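Local coordinates for tailspike protein (Acinetobacter phage vB_ApiP_P1, PDB 6E1R), which forms the trimeric tailspike of a phage of Acinetobacter, a hydrolase that probably recognises and cleaves the capsular polysaccharide of its host, at the interface of chains A and B. Sequence-based numbering; all coordinates share one arbitrary frame. Chains: chain A/B, Tailspike protein.

The interface of chains A and B. Residues chain A 138-139, 197, 219, 221, 225, 257; chain B 162-164, 192-194, 214.
Loops and short strands of two neighbouring subunits meet here, within the part of the trimeric spike that probably folds as a right-handed beta-helix; polar side-chain tips make the hydrogen bonds, beside apolar cover from A:Val138 and A:Ile257. A:Tyr225 and B:Gln192 reach toward each other tip to tip, ring and amide planes 64° apart; the phenol OH donates to the amide OE1, on a lone pair, at 2.8 Å. B:Gln192 is extended beyond CG, which carries its amide across to chain A. The hydroxyl OG of B:Ser163 gives a bond of 2.7 Å to the amide OE1 of A:Gln139, again on a lone pair. It lies 3.1 Å from A:Tyr225 OH, close enough for a hydrogen bond if one proton turns from its amide oxygen or is shared with it. A:Gln139 has CG in the crowded position (chi1 71°) and bends at chi2 (-89°), turning OE1 toward B:Ser163; its CB lies over the centre of the A:Tyr225 ring and may steady it. A:Val138 lays CG2, anti to its carbonyl carbon, against B:Ser163 CB at 3.6 Å, and A:Ile257 crosses B:Gln192 obliquely, CD1 4.0 Å from NE2. Extended A:Lys219 brings its ammonium NZ above the carbonyl planes of B:Ser193 and B:Leu214, donating to both oxygens, which would help offset its charge. CB of A:Lys219 also covers one face of the A:His197 imidazole near its rim. At that ring's edge, in plane, A:His197 NE2 meets the hydroxyl OG1 of B:Thr194 in a hydrogen bond of 2.9 Å.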
# COMPACT_ATOMS: atom_id res chain seq x y z
N VAL A 138 -24.21 -10.19 -3.15
CA VAL A 138 -23.45 -11.20 -2.41
C VAL A 138 -24.10 -12.58 -2.57
O VAL A 138 -24.02 -13.19 -3.64
CB VAL A 138 -23.29 -10.81 -0.93
CG1 VAL A 138 -22.20 -11.65 -0.27
CG2 VAL A 138 -22.96 -9.34 -0.81
N GLN A 139 -24.75 -13.08 -1.51
CA GLN A 139 -25.20 -14.47 -1.52
C GLN A 139 -26.42 -14.69 -2.40
O GLN A 139 -26.70 -15.84 -2.77
CB GLN A 139 -25.48 -14.96 -0.10
CG GLN A 139 -26.72 -14.37 0.55
CD GLN A 139 -26.43 -13.09 1.30
OE1 GLN A 139 -25.54 -12.33 0.93
NE2 GLN A 139 -27.19 -12.85 2.36
N HIS A 197 -16.90 -9.00 -7.53
CA HIS A 197 -17.95 -9.35 -6.58
C HIS A 197 -18.48 -10.76 -6.83
O HIS A 197 -19.68 -11.04 -6.66
CB HIS A 197 -19.09 -8.34 -6.61
CG HIS A 197 -18.73 -7.00 -6.05
ND1 HIS A 197 -17.87 -6.13 -6.70
CD2 HIS A 197 -19.11 -6.37 -4.91
CE1 HIS A 197 -17.74 -5.03 -5.97
NE2 HIS A 197 -18.48 -5.15 -4.89
N LYS A 219 -13.55 -7.59 -4.23
CA LYS A 219 -14.52 -7.91 -3.18
C LYS A 219 -15.22 -9.24 -3.47
O LYS A 219 -16.45 -9.34 -3.48
CB LYS A 219 -15.53 -6.78 -2.98
CG LYS A 219 -16.21 -6.85 -1.62
CD LYS A 219 -16.77 -5.52 -1.19
CE LYS A 219 -17.22 -5.58 0.26
NZ LYS A 219 -17.49 -4.22 0.81
N ASP A 221 -15.89 -13.32 -2.46
CA ASP A 221 -16.13 -14.04 -1.22
C ASP A 221 -15.86 -15.52 -1.44
O ASP A 221 -16.35 -16.10 -2.41
CB ASP A 221 -17.56 -13.82 -0.72
CG ASP A 221 -17.79 -14.39 0.67
OD1 ASP A 221 -17.69 -15.62 0.82
OD2 ASP A 221 -18.06 -13.60 1.60
N TYR A 225 -20.77 -18.34 2.71
CA TYR A 225 -22.09 -18.94 2.61
C TYR A 225 -21.96 -20.37 2.09
O TYR A 225 -21.04 -20.70 1.34
CB TYR A 225 -22.99 -18.12 1.68
CG TYR A 225 -23.11 -16.68 2.09
CD1 TYR A 225 -24.06 -16.27 3.03
CD2 TYR A 225 -22.27 -15.71 1.55
CE1 TYR A 225 -24.17 -14.95 3.41
CE2 TYR A 225 -22.37 -14.38 1.93
CZ TYR A 225 -23.32 -14.01 2.86
OH TYR A 225 -23.43 -12.69 3.23
N ILE A 257 -12.77 -11.86 0.97
CA ILE A 257 -13.05 -12.51 2.25
C ILE A 257 -12.83 -14.01 2.09
O ILE A 257 -13.33 -14.62 1.14
CB ILE A 257 -14.48 -12.22 2.74
CG1 ILE A 257 -14.69 -10.72 2.90
CG2 ILE A 257 -14.74 -12.93 4.06
CD1 ILE A 257 -16.14 -10.32 3.06
N GLU B 162 -27.57 -6.91 6.11
CA GLU B 162 -26.28 -7.35 5.59
C GLU B 162 -26.38 -7.67 4.10
O GLU B 162 -27.44 -8.07 3.61
CB GLU B 162 -25.78 -8.57 6.36
CG GLU B 162 -24.35 -8.98 6.03
CD GLU B 162 -23.91 -10.22 6.78
OE1 GLU B 162 -24.71 -10.74 7.59
OE2 GLU B 162 -22.76 -10.65 6.58
N SER B 163 -25.27 -7.45 3.40
CA SER B 163 -25.14 -7.70 1.96
C SER B 163 -25.95 -6.69 1.17
O SER B 163 -27.18 -6.67 1.23
CB SER B 163 -25.57 -9.13 1.60
OG SER B 163 -24.78 -10.09 2.27
N SER B 164 -25.25 -5.82 0.43
CA SER B 164 -25.91 -4.83 -0.41
C SER B 164 -24.90 -4.31 -1.42
O SER B 164 -23.69 -4.53 -1.30
CB SER B 164 -26.51 -3.69 0.42
OG SER B 164 -25.54 -3.10 1.28
N GLN B 192 -21.22 -5.65 4.64
CA GLN B 192 -20.87 -6.25 3.35
C GLN B 192 -21.50 -5.50 2.18
O GLN B 192 -22.22 -6.06 1.35
CB GLN B 192 -21.26 -7.74 3.32
CG GLN B 192 -20.46 -8.60 4.29
CD GLN B 192 -20.78 -10.07 4.15
OE1 GLN B 192 -21.87 -10.45 3.72
NE2 GLN B 192 -19.83 -10.92 4.52
N SER B 193 -21.22 -4.20 2.13
CA SER B 193 -21.75 -3.33 1.10
C SER B 193 -20.63 -2.77 0.24
O SER B 193 -19.45 -2.82 0.60
CB SER B 193 -22.56 -2.18 1.71
OG SER B 193 -23.17 -1.40 0.70
N THR B 194 -21.02 -2.22 -0.91
CA THR B 194 -20.09 -1.57 -1.82
C THR B 194 -20.73 -0.28 -2.32
O THR B 194 -21.88 -0.30 -2.77
CB THR B 194 -19.73 -2.47 -3.00
OG1 THR B 194 -19.11 -3.67 -2.52
CG2 THR B 194 -18.78 -1.76 -3.95
N LEU B 214 -17.38 -3.81 6.91
CA LEU B 214 -17.05 -4.56 5.69
C LEU B 214 -17.59 -3.84 4.45
O LEU B 214 -18.16 -4.46 3.55
CB LEU B 214 -17.57 -5.99 5.78
CG LEU B 214 -16.73 -6.94 6.63
CD1 LEU B 214 -17.47 -8.25 6.87
CD2 LEU B 214 -15.38 -7.20 5.98